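Local coordinates for protein type C neurotoxin (Clostridium botulinum, PDB 3PME) that probably binds gangliosides and phospholipid on nerve-cell membranes, as the receptor-binding domain of a mosaic C/D botulinum neurotoxin, at residues R247-P251 and Y268-P272; K252-V257 and P375-E381; K323-L329 and P386-N391. One frame throughout, in Å; residues are numbered along the deposited sequence.

Interaction 1: R247-P251 and Y268-P272; sequences RYIAP and YTKNP. With SO4 (sulfate ion), chain C.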
loop_
_atom_site.group_PDB
_atom_site.type_symbol
_atom_site.label_atom_id
_atom_site.label_comp_id
_atom_site.label_asym_id
_atom_site.label_seq_id
_atom_site.Cartn_x
_atom_site.Cartn_y
_atom_site.Cartn_z
ATOM N N ARG A 247 6.701 10.914 -14.921
ATOM C CA ARG A 247 6.521 10.728 -16.358
ATOM C C ARG A 247 5.294 9.894 -16.630
ATOM O O ARG A 247 4.918 9.048 -15.818
ATOM C CB ARG A 247 7.749 10.076 -16.989
ATOM C CG ARG A 247 8.998 10.912 -16.826
ATOM C CD ARG A 247 10.176 10.449 -17.659
ATOM N NE ARG A 247 11.183 11.503 -17.569
ATOM C CZ ARG A 247 11.422 12.417 -18.504
ATOM N NH1 ARG A 247 10.800 12.389 -19.684
ATOM N NH2 ARG A 247 12.340 13.342 -18.277
ATOM N N TYR A 248 4.676 10.150 -17.785
ATOM C CA TYR A 248 3.521 9.387 -18.243
ATOM C C TYR A 248 3.875 8.688 -19.547
ATOM O O TYR A 248 4.845 9.061 -20.211
ATOM C CB TYR A 248 2.288 10.289 -18.430
ATOM C CG TYR A 248 2.370 11.326 -19.535
ATOM C CD1 TYR A 248 2.886 12.600 -19.294
ATOM C CD2 TYR A 248 1.882 11.044 -20.801
ATOM C CE1 TYR A 248 2.931 13.556 -20.295
ATOM C CE2 TYR A 248 1.917 11.992 -21.809
ATOM C CZ TYR A 248 2.440 13.248 -21.548
ATOM O OH TYR A 248 2.488 14.206 -22.542
ATOM N N ILE A 249 3.086 7.680 -19.908
ATOM C CA ILE A 249 3.319 6.903 -21.122
ATOM C C ILE A 249 2.634 7.575 -22.307
ATOM O O ILE A 249 1.438 7.866 -22.256
ATOM C CB ILE A 249 2.795 5.464 -20.963
ATOM C CG1 ILE A 249 3.456 4.815 -19.746
ATOM C CG2 ILE A 249 3.050 4.653 -22.235
ATOM C CD1 ILE A 249 2.896 3.461 -19.386
ATOM N N ALA A 250 3.400 7.833 -23.362
ATOM C CA ALA A 250 2.855 8.464 -24.564
ATOM C C ALA A 250 3.331 7.784 -25.841
ATOM O O ALA A 250 4.479 7.379 -25.944
ATOM C CB ALA A 250 3.246 9.932 -24.598
ATOM N N PRO A 251 2.445 7.671 -26.837
ATOM C CA PRO A 251 2.896 7.180 -28.139
ATOM C C PRO A 251 3.628 8.282 -28.886
ATOM O O PRO A 251 3.159 9.417 -28.939
ATOM C CB PRO A 251 1.584 6.841 -28.853
ATOM C CG PRO A 251 0.599 7.774 -28.269
ATOM C CD PRO A 251 1.006 7.972 -26.818
ATOM N N TYR A 268 -1.416 12.244 -10.628
ATOM C CA TYR A 268 -2.396 11.856 -11.622
ATOM C C TYR A 268 -2.086 12.653 -12.871
ATOM O O TYR A 268 -2.342 13.862 -12.924
ATOM C CB TYR A 268 -3.824 12.122 -11.143
ATOM C CG TYR A 268 -4.173 11.481 -9.813
ATOM C CD1 TYR A 268 -3.680 10.227 -9.465
ATOM C CD2 TYR A 268 -5.022 12.125 -8.922
ATOM C CE1 TYR A 268 -4.012 9.645 -8.250
ATOM C CE2 TYR A 268 -5.361 11.549 -7.706
ATOM C CZ TYR A 268 -4.853 10.315 -7.378
ATOM O OH TYR A 268 -5.207 9.754 -6.164
ATOM N N THR A 269 -1.534 11.965 -13.867
ATOM C CA THR A 269 -0.934 12.624 -15.026
ATOM C C THR A 269 -1.822 12.474 -16.277
ATOM O O THR A 269 -2.889 13.081 -16.346
ATOM C CB THR A 269 0.499 12.106 -15.276
ATOM O OG1 THR A 269 0.467 10.683 -15.448
ATOM C CG2 THR A 269 1.414 12.452 -14.077
ATOM N N LYS A 270 -1.391 11.666 -17.244
ATOM C CA LYS A 270 -2.127 11.474 -18.498
ATOM C C LYS A 270 -2.063 10.023 -18.966
ATOM O O LYS A 270 -1.170 9.262 -18.562
ATOM C CB LYS A 270 -1.517 12.350 -19.604
ATOM C CG LYS A 270 -1.565 13.835 -19.346
ATOM C CD LYS A 270 -0.961 14.592 -20.517
ATOM C CE LYS A 270 -1.427 13.994 -21.823
ATOM N NZ LYS A 270 -1.378 14.988 -22.934
ATOM N N ASN A 271 -2.981 9.669 -19.867
ATOM C CA ASN A 271 -2.995 8.352 -20.504
ATOM C C ASN A 271 -2.949 7.166 -19.536
ATOM O O ASN A 271 -2.092 6.297 -19.657
ATOM C CB ASN A 271 -1.848 8.219 -21.517
ATOM C CG ASN A 271 -1.848 9.330 -22.552
ATOM O OD1 ASN A 271 -2.896 9.892 -22.883
ATOM N ND2 ASN A 271 -0.674 9.635 -23.086
ATOM N N PRO A 272 -3.894 7.099 -18.602
ATOM C CA PRO A 272 -3.942 5.904 -17.765
ATOM C C PRO A 272 -4.202 4.668 -18.603
ATOM O O PRO A 272 -4.840 4.741 -19.667
ATOM C CB PRO A 272 -5.122 6.179 -16.824
ATOM C CG PRO A 272 -5.996 7.125 -17.602
ATOM C CD PRO A 272 -5.034 7.999 -18.359
HETATM S S SO4 C . 0.388 12.803 -25.521
HETATM O O1 SO4 C . 1.595 13.350 -24.898
HETATM O O2 SO4 C . -0.170 11.726 -24.725
HETATM O O3 SO4 C . -0.601 13.872 -25.632
HETATM O O4 SO4 C . 0.711 12.292 -26.853
HETATM O O HOH W 1 2.546 9.215 -14.505
HETATM O O HOH W 2 0.681 7.263 -18.393
#
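Tyr248 and Lys270 run side by side and point the same way, the lysine chain laid over one face of the phenol ring. Lys270 CB makes a CH-pi contact, 4.0 Å from the centroid of the Tyr248 ring, and CD follows over the same face near CZ. This is the solvent side of the contact, for Lys270 is exposed. The bend of the lysine at its third torsion (chi3 43°) brings NZ round to a sulfate ion, probably from the crystallisation liquor. The sulfate lies at the edge of the Tyr248 ring, where Tyr248 OH donates to its O1 over 2.7 Å; Lys270 NZ donates to O3 over 3.0 Å.

On the packed side, Asn271 joins the two segments directly, against the buried Ile249. Asn271 ND2 gives one hydrogen to Ile249 O at 2.9 Å, nearly straight at 166° and almost in the plane of the amide, and the other to sulfate O2 at 2.7 Å. With both N-H groups engaged, the amide is held in a fixed rotation, its plane 73° from that of the Tyr248 ring.

Between the backbones the contact is made through two waters. One donates to Arg247 O and hydrogen-bonds Thr269 OG1, which also touches Tyr248 CB; another accepts from Ile249 N and donates to Lys270 O. No direct backbone hydrogen bond joins the two segments.

Within the trefoil-like C-terminal half of the receptor-binding domain, strand 247-252 pairs with strand 255-260. Ile249 and Asn271 both pack on Met297 of strand 292-299, and Tyr299 at the end of that strand adds its hydroxyl to the sulfate site.

Interaction 2: K252-V257 and P375-E381; sequences KNNILV and PWRFSFE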
loop_
_atom_site.group_PDB
_atom_site.type_symbol
_atom_site.label_atom_id
_atom_site.label_comp_id
_atom_site.label_asym_id
_atom_site.label_seq_id
_atom_site.Cartn_x
_atom_site.Cartn_y
_atom_site.Cartn_z
ATOM N N LYS A 252 4.783 7.954 -29.445
ATOM C CA LYS A 252 5.533 8.917 -30.239
ATOM C C LYS A 252 6.189 8.170 -31.386
ATOM O O LYS A 252 6.979 7.257 -31.167
ATOM C CB LYS A 252 6.588 9.611 -29.372
ATOM C CG LYS A 252 7.490 10.593 -30.112
ATOM C CD LYS A 252 8.359 11.357 -29.115
ATOM C CE LYS A 252 9.303 12.325 -29.814
ATOM N NZ LYS A 252 10.019 13.161 -28.811
ATOM N N ASN A 253 5.837 8.535 -32.615
ATOM C CA ASN A 253 6.396 7.860 -33.782
ATOM C C ASN A 253 6.353 6.337 -33.652
ATOM O O ASN A 253 7.363 5.648 -33.862
ATOM C CB ASN A 253 7.824 8.336 -34.050
ATOM C CG ASN A 253 7.868 9.724 -34.646
ATOM O OD1 ASN A 253 7.004 10.096 -35.440
ATOM N ND2 ASN A 253 8.877 10.500 -34.269
ATOM N N ASN A 254 5.179 5.836 -33.274
ATOM C CA ASN A 254 4.854 4.413 -33.338
ATOM C C ASN A 254 5.379 3.535 -32.205
ATOM O O ASN A 254 5.238 2.316 -32.250
ATOM C CB ASN A 254 5.249 3.830 -34.695
ATOM C CG ASN A 254 4.486 4.469 -35.839
ATOM O OD1 ASN A 254 3.305 4.795 -35.707
ATOM N ND2 ASN A 254 5.161 4.664 -36.965
ATOM N N ILE A 255 5.993 4.145 -31.199
ATOM C CA ILE A 255 6.374 3.387 -30.013
ATOM C C ILE A 255 5.910 4.154 -28.784
ATOM O O ILE A 255 5.382 5.267 -28.893
ATOM C CB ILE A 255 7.885 3.129 -29.936
ATOM C CG1 ILE A 255 8.627 4.446 -29.740
ATOM C CG2 ILE A 255 8.376 2.370 -31.181
ATOM C CD1 ILE A 255 9.945 4.277 -29.031
ATOM N N LEU A 256 6.086 3.559 -27.612
ATOM C CA LEU A 256 5.741 4.254 -26.386
ATOM C C LEU A 256 7.004 4.805 -25.725
ATOM O O LEU A 256 8.045 4.144 -25.694
ATOM C CB LEU A 256 5.053 3.286 -25.422
ATOM C CG LEU A 256 3.723 2.720 -25.894
ATOM C CD1 LEU A 256 3.230 1.689 -24.880
ATOM C CD2 LEU A 256 2.714 3.852 -26.083
ATOM N N VAL A 257 6.897 6.018 -25.196
ATOM C CA VAL A 257 7.999 6.604 -24.440
ATOM C C VAL A 257 7.444 7.228 -23.170
ATOM O O VAL A 257 6.228 7.342 -23.017
ATOM C CB VAL A 257 8.754 7.677 -25.256
ATOM C CG1 VAL A 257 9.479 7.047 -26.452
ATOM C CG2 VAL A 257 7.801 8.772 -25.677
ATOM N N PRO A 375 15.249 4.520 -28.921
ATOM C CA PRO A 375 14.263 3.459 -29.182
ATOM C C PRO A 375 13.738 3.388 -30.614
ATOM O O PRO A 375 13.090 2.386 -30.942
ATOM C CB PRO A 375 13.126 3.806 -28.218
ATOM C CG PRO A 375 13.179 5.319 -28.146
ATOM C CD PRO A 375 14.661 5.660 -28.192
ATOM N N TRP A 376 13.980 4.409 -31.435
ATOM C CA TRP A 376 13.525 4.378 -32.827
ATOM C C TRP A 376 14.645 3.892 -33.728
ATOM O O TRP A 376 15.734 4.461 -33.729
ATOM C CB TRP A 376 13.068 5.765 -33.291
ATOM C CG TRP A 376 11.937 6.339 -32.495
ATOM C CD1 TRP A 376 10.607 6.076 -32.653
ATOM C CD2 TRP A 376 12.036 7.272 -31.418
ATOM N NE1 TRP A 376 9.871 6.790 -31.745
ATOM C CE2 TRP A 376 10.723 7.531 -30.968
ATOM C CE3 TRP A 376 13.104 7.917 -30.788
ATOM C CZ2 TRP A 376 10.454 8.407 -29.919
ATOM C CZ3 TRP A 376 12.833 8.783 -29.755
ATOM C CH2 TRP A 376 11.517 9.024 -29.330
ATOM N N ARG A 377 14.373 2.854 -34.511
ATOM C CA ARG A 377 15.399 2.250 -35.349
ATOM C C ARG A 377 15.990 3.251 -36.336
ATOM O O ARG A 377 17.174 3.189 -36.663
ATOM C CB ARG A 377 14.840 1.034 -36.101
ATOM C CG ARG A 377 14.756 -0.229 -35.260
ATOM C CD ARG A 377 14.298 -1.434 -36.089
ATOM N NE ARG A 377 12.878 -1.332 -36.413
ATOM C CZ ARG A 377 11.898 -1.740 -35.612
ATOM N NH1 ARG A 377 12.176 -2.300 -34.434
ATOM N NH2 ARG A 377 10.635 -1.596 -35.991
ATOM N N PHE A 378 15.173 4.189 -36.795
ATOM C CA PHE A 378 15.621 5.140 -37.804
ATOM C C PHE A 378 16.395 6.326 -37.225
ATOM O O PHE A 378 16.785 7.228 -37.967
ATOM C CB PHE A 378 14.416 5.664 -38.582
ATOM C CG PHE A 378 13.393 6.342 -37.719
ATOM C CD1 PHE A 378 13.531 7.678 -37.381
ATOM C CD2 PHE A 378 12.302 5.639 -37.232
ATOM C CE1 PHE A 378 12.595 8.307 -36.575
ATOM C CE2 PHE A 378 11.358 6.261 -36.430
ATOM C CZ PHE A 378 11.508 7.597 -36.101
ATOM N N SER A 379 16.618 6.334 -35.911
ATOM C CA SER A 379 17.091 7.545 -35.234
ATOM C C SER A 379 18.075 7.307 -34.091
ATOM O O SER A 379 18.061 6.254 -33.459
ATOM C CB SER A 379 15.887 8.319 -34.692
ATOM O OG SER A 379 16.286 9.383 -33.856
ATOM N N PHE A 380 18.916 8.306 -33.822
ATOM C CA PHE A 380 19.791 8.285 -32.654
ATOM C C PHE A 380 19.262 9.201 -31.550
ATOM O O PHE A 380 19.987 9.535 -30.619
ATOM C CB PHE A 380 21.223 8.686 -33.024
ATOM C CG PHE A 380 22.107 7.524 -33.405
ATOM C CD1 PHE A 380 21.661 6.552 -34.289
ATOM C CD2 PHE A 380 23.395 7.419 -32.892
ATOM C CE1 PHE A 380 22.482 5.489 -34.647
ATOM C CE2 PHE A 380 24.220 6.359 -33.245
ATOM C CZ PHE A 380 23.761 5.395 -34.124
ATOM N N GLU A 381 17.998 9.600 -31.651
ATOM C CA GLU A 381 17.379 10.403 -30.596
ATOM C C GLU A 381 17.201 9.569 -29.338
ATOM O O GLU A 381 16.744 8.426 -29.394
ATOM C CB GLU A 381 16.019 10.954 -31.033
ATOM C CG GLU A 381 15.430 11.956 -30.045
ATOM C CD GLU A 381 14.048 12.446 -30.444
ATOM O OE1 GLU A 381 13.699 12.355 -31.641
ATOM O OE2 GLU A 381 13.309 12.927 -29.558
HETATM O O HOH W 3 11.037 10.824 -32.734
#
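Ile255 reaches across to Trp376 and Pro375 with the CG1 branch of its side chain. From CB, Ile255 CG1 lies between the backbone N and the carbonyl carbon (chi1 66°) and comes within 3.3 Å of Trp376 NE1. The terminal Ile255 CD1 then settles over the indole face, 3.9 Å from the centroid of the five-membered ring of Trp376, in a CH-pi contact. That same methyl presses on the proline, with Ile255 CD1 at a tight 3.3 Å from Pro375 CB. Val257 CG1 extends the apolar patch to Trp376 CZ2.

The indole N-H is spent on the backbone: Trp376 NE1 donates to Lys252 O over 3.0 Å at 162°, in the plane of the ring but well above the carbonyl plane. Lys252 opens a type I' turn that ends at Ile255, the two-residue turn of the hairpin joining strands 247-252 and 255-260. Ile255 N closes that turn by binding Lys252 O from the opposite face, giving this oxygen two donors.

Toward the surface, the extended Lys252 chain crosses the indole at about a right angle, CG and CD against CZ2. Lys252 NZ forms a salt bridge with Glu381 OE2 at 3.4 Å, its hydrogen bond weak. A water over the other face of the Trp376 ring accepts from Asn253 ND2 and donates to Glu381 OE1, while Asn253 CB meets the edge of the Phe378 ring.

Interaction 3: K323-L329 and P386-N391; sequences KNCVYAL and PVAVTN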
loop_
_atom_site.group_PDB
_atom_site.type_symbol
_atom_site.label_atom_id
_atom_site.label_comp_id
_atom_site.label_asym_id
_atom_site.label_seq_id
_atom_site.Cartn_x
_atom_site.Cartn_y
_atom_site.Cartn_z
ATOM N N LYS A 323 21.050 -12.243 -28.062
ATOM C CA LYS A 323 21.429 -11.948 -26.681
ATOM C C LYS A 323 21.347 -10.454 -26.378
ATOM O O LYS A 323 21.702 -9.623 -27.213
ATOM C CB LYS A 323 22.838 -12.463 -26.373
ATOM C CG LYS A 323 23.288 -12.204 -24.933
ATOM C CD LYS A 323 24.769 -12.516 -24.742
ATOM C CE LYS A 323 25.231 -12.207 -23.326
ATOM N NZ LYS A 323 26.721 -12.232 -23.220
ATOM N N ASN A 324 20.885 -10.122 -25.176
ATOM C CA ASN A 324 20.756 -8.734 -24.745
ATOM C C ASN A 324 19.880 -7.930 -25.691
ATOM O O ASN A 324 20.200 -6.792 -26.054
ATOM C CB ASN A 324 22.130 -8.085 -24.593
ATOM C CG ASN A 324 22.942 -8.719 -23.489
ATOM O OD1 ASN A 324 22.386 -9.241 -22.526
ATOM N ND2 ASN A 324 24.263 -8.687 -23.626
ATOM N N CYS A 325 18.762 -8.531 -26.083
ATOM C CA CYS A 325 17.855 -7.916 -27.040
ATOM C C CYS A 325 16.936 -6.925 -26.346
ATOM O O CYS A 325 16.457 -7.188 -25.249
ATOM C CB CYS A 325 17.035 -8.995 -27.742
ATOM S SG CYS A 325 18.092 -10.259 -28.495
ATOM N N VAL A 326 16.710 -5.784 -26.984
ATOM C CA VAL A 326 15.905 -4.719 -26.396
ATOM C C VAL A 326 14.789 -4.375 -27.368
ATOM O O VAL A 326 15.062 -3.963 -28.489
ATOM C CB VAL A 326 16.738 -3.453 -26.144
ATOM C CG1 VAL A 326 15.859 -2.338 -25.584
ATOM C CG2 VAL A 326 17.901 -3.749 -25.191
ATOM N N TYR A 327 13.541 -4.546 -26.929
ATOM C CA TYR A 327 12.373 -4.320 -27.778
ATOM C C TYR A 327 11.527 -3.168 -27.248
ATOM O O TYR A 327 11.216 -3.090 -26.063
ATOM C CB TYR A 327 11.504 -5.579 -27.857
ATOM C CG TYR A 327 12.230 -6.822 -28.285
ATOM C CD1 TYR A 327 12.430 -7.103 -29.634
ATOM C CD2 TYR A 327 12.696 -7.724 -27.342
ATOM C CE1 TYR A 327 13.104 -8.252 -30.023
ATOM C CE2 TYR A 327 13.353 -8.879 -27.721
ATOM C CZ TYR A 327 13.555 -9.133 -29.058
ATOM O OH TYR A 327 14.217 -10.281 -29.426
ATOM N N ALA A 328 11.159 -2.263 -28.136
ATOM C CA ALA A 328 10.226 -1.208 -27.790
ATOM C C ALA A 328 8.820 -1.780 -27.616
ATOM O O ALA A 328 8.538 -2.929 -27.981
ATOM C CB ALA A 328 10.229 -0.137 -28.872
ATOM N N LEU A 329 7.944 -0.960 -27.047
ATOM C CA LEU A 329 6.535 -1.307 -26.905
ATOM C C LEU A 329 5.732 -0.427 -27.848
ATOM O O LEU A 329 6.097 0.724 -28.102
ATOM C CB LEU A 329 6.091 -1.090 -25.464
ATOM C CG LEU A 329 6.893 -1.849 -24.414
ATOM C CD1 LEU A 329 6.269 -1.561 -23.066
ATOM C CD2 LEU A 329 6.892 -3.347 -24.703
ATOM N N PRO A 386 10.057 2.672 -21.997
ATOM C CA PRO A 386 9.753 1.347 -21.456
ATOM C C PRO A 386 10.083 0.315 -22.535
ATOM O O PRO A 386 9.646 0.466 -23.684
ATOM C CB PRO A 386 8.242 1.409 -21.217
ATOM C CG PRO A 386 7.738 2.316 -22.337
ATOM C CD PRO A 386 8.875 3.315 -22.597
ATOM N N VAL A 387 10.865 -0.699 -22.173
ATOM C CA VAL A 387 11.326 -1.703 -23.129
ATOM C C VAL A 387 11.209 -3.094 -22.533
ATOM O O VAL A 387 11.184 -3.248 -21.315
ATOM C CB VAL A 387 12.811 -1.475 -23.559
ATOM C CG1 VAL A 387 12.948 -0.215 -24.409
ATOM C CG2 VAL A 387 13.734 -1.424 -22.340
ATOM N N ALA A 388 11.145 -4.102 -23.398
ATOM C CA ALA A 388 11.243 -5.493 -22.982
ATOM C C ALA A 388 12.652 -5.981 -23.307
ATOM O O ALA A 388 13.098 -5.870 -24.454
ATOM C CB ALA A 388 10.201 -6.331 -23.723
ATOM N N VAL A 389 13.370 -6.488 -22.307
ATOM C CA VAL A 389 14.742 -6.952 -22.545
ATOM C C VAL A 389 14.943 -8.431 -22.225
ATOM O O VAL A 389 14.341 -8.975 -21.293
ATOM C CB VAL A 389 15.793 -6.121 -21.759
ATOM C CG1 VAL A 389 15.532 -4.640 -21.939
ATOM C CG2 VAL A 389 15.782 -6.474 -20.282
ATOM N N THR A 390 15.817 -9.083 -22.985
ATOM C CA THR A 390 16.178 -10.463 -22.679
ATOM C C THR A 390 17.397 -10.513 -21.762
ATOM O O THR A 390 18.027 -9.486 -21.493
ATOM C CB THR A 390 16.506 -11.272 -23.953
ATOM O OG1 THR A 390 17.704 -10.753 -24.550
ATOM C CG2 THR A 390 15.357 -11.215 -24.957
ATOM N N ASN A 391 17.725 -11.711 -21.287
ATOM C CA ASN A 391 18.926 -11.893 -20.488
ATOM C C ASN A 391 18.942 -10.916 -19.317
ATOM O O ASN A 391 19.884 -10.137 -19.141
ATOM C CB ASN A 391 20.152 -11.689 -21.378
ATOM C CG ASN A 391 20.172 -12.649 -22.547
ATOM O OD1 ASN A 391 19.888 -12.275 -23.689
ATOM N ND2 ASN A 391 20.478 -13.909 -22.261
HETATM O O HOH W 4 8.726 1.523 -26.055
#
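Two antiparallel strands of the beta-trefoil-type C-terminal receptor-binding region, 326-332 and 383-389, pair here, and the disulfide between Cys321 and Cys325 lies in the loop leading into strand 326-332. Tyr327 and Ala388 form a hydrogen-bonded pair, with Tyr327 N donating to Ala388 O at 2.8 Å and Ala388 N returning a bond to Tyr327 O at 2.9 Å. Val326 and Val389 form the adjoining non-hydrogen-bonded pair. Their side chains lie alongside each other on one face of the sheet, where Val326 CG1 also packs 3.8 Å from Val387 CB. On the other face Tyr327 turns the edge of its ring to Ala388 O and to the methyl of Thr390, and Arg308 makes a cation-pi contact with the ring.

At the Leu329 end the direct ladder gives way to a bridging water, which accepts from Leu329 N and donates to Pro386 O. Leu329 CD1 also rests against Pro386 CB.

Toward Asn391 a further backbone bond, Thr390 N to Cys325 O at 3.0 Å, is followed by side-chain acceptors. Thr390 OG1 accepts from Cys325 N over 2.9 Å. The hydroxyl sits between the backbone N and the carbonyl carbon of its own residue (chi1 67°), which sets it facing the cysteine. Its proton goes to Asn391 OD1, which also accepts from Asn324 N at 2.8 Å and 168°; the two donors come to that amide oxygen from opposite faces of its plane.

Overall arrangement
Strand 255-260 connects the three contacts. In interaction 2 its start faces the 375-381 loop; Val257 N is probably hydrogen-bonded to Ala250 O of interaction 1, and Leu256 N to Leu329 O of interaction 3. Interactions 1 and 3 do not touch, their nearest atoms lying about 5 Å apart. Interaction 3 is the buried one, a strand pairing of backbone bonds and apolar side chains, with threonine and asparagine side chains bonding at its loop end. The other two are partly buried and each sets a strand or hairpin against a loop: interaction 1 through an amide, waters and a bound anion, interaction 2 through an indole with an apolar side and a charged rim.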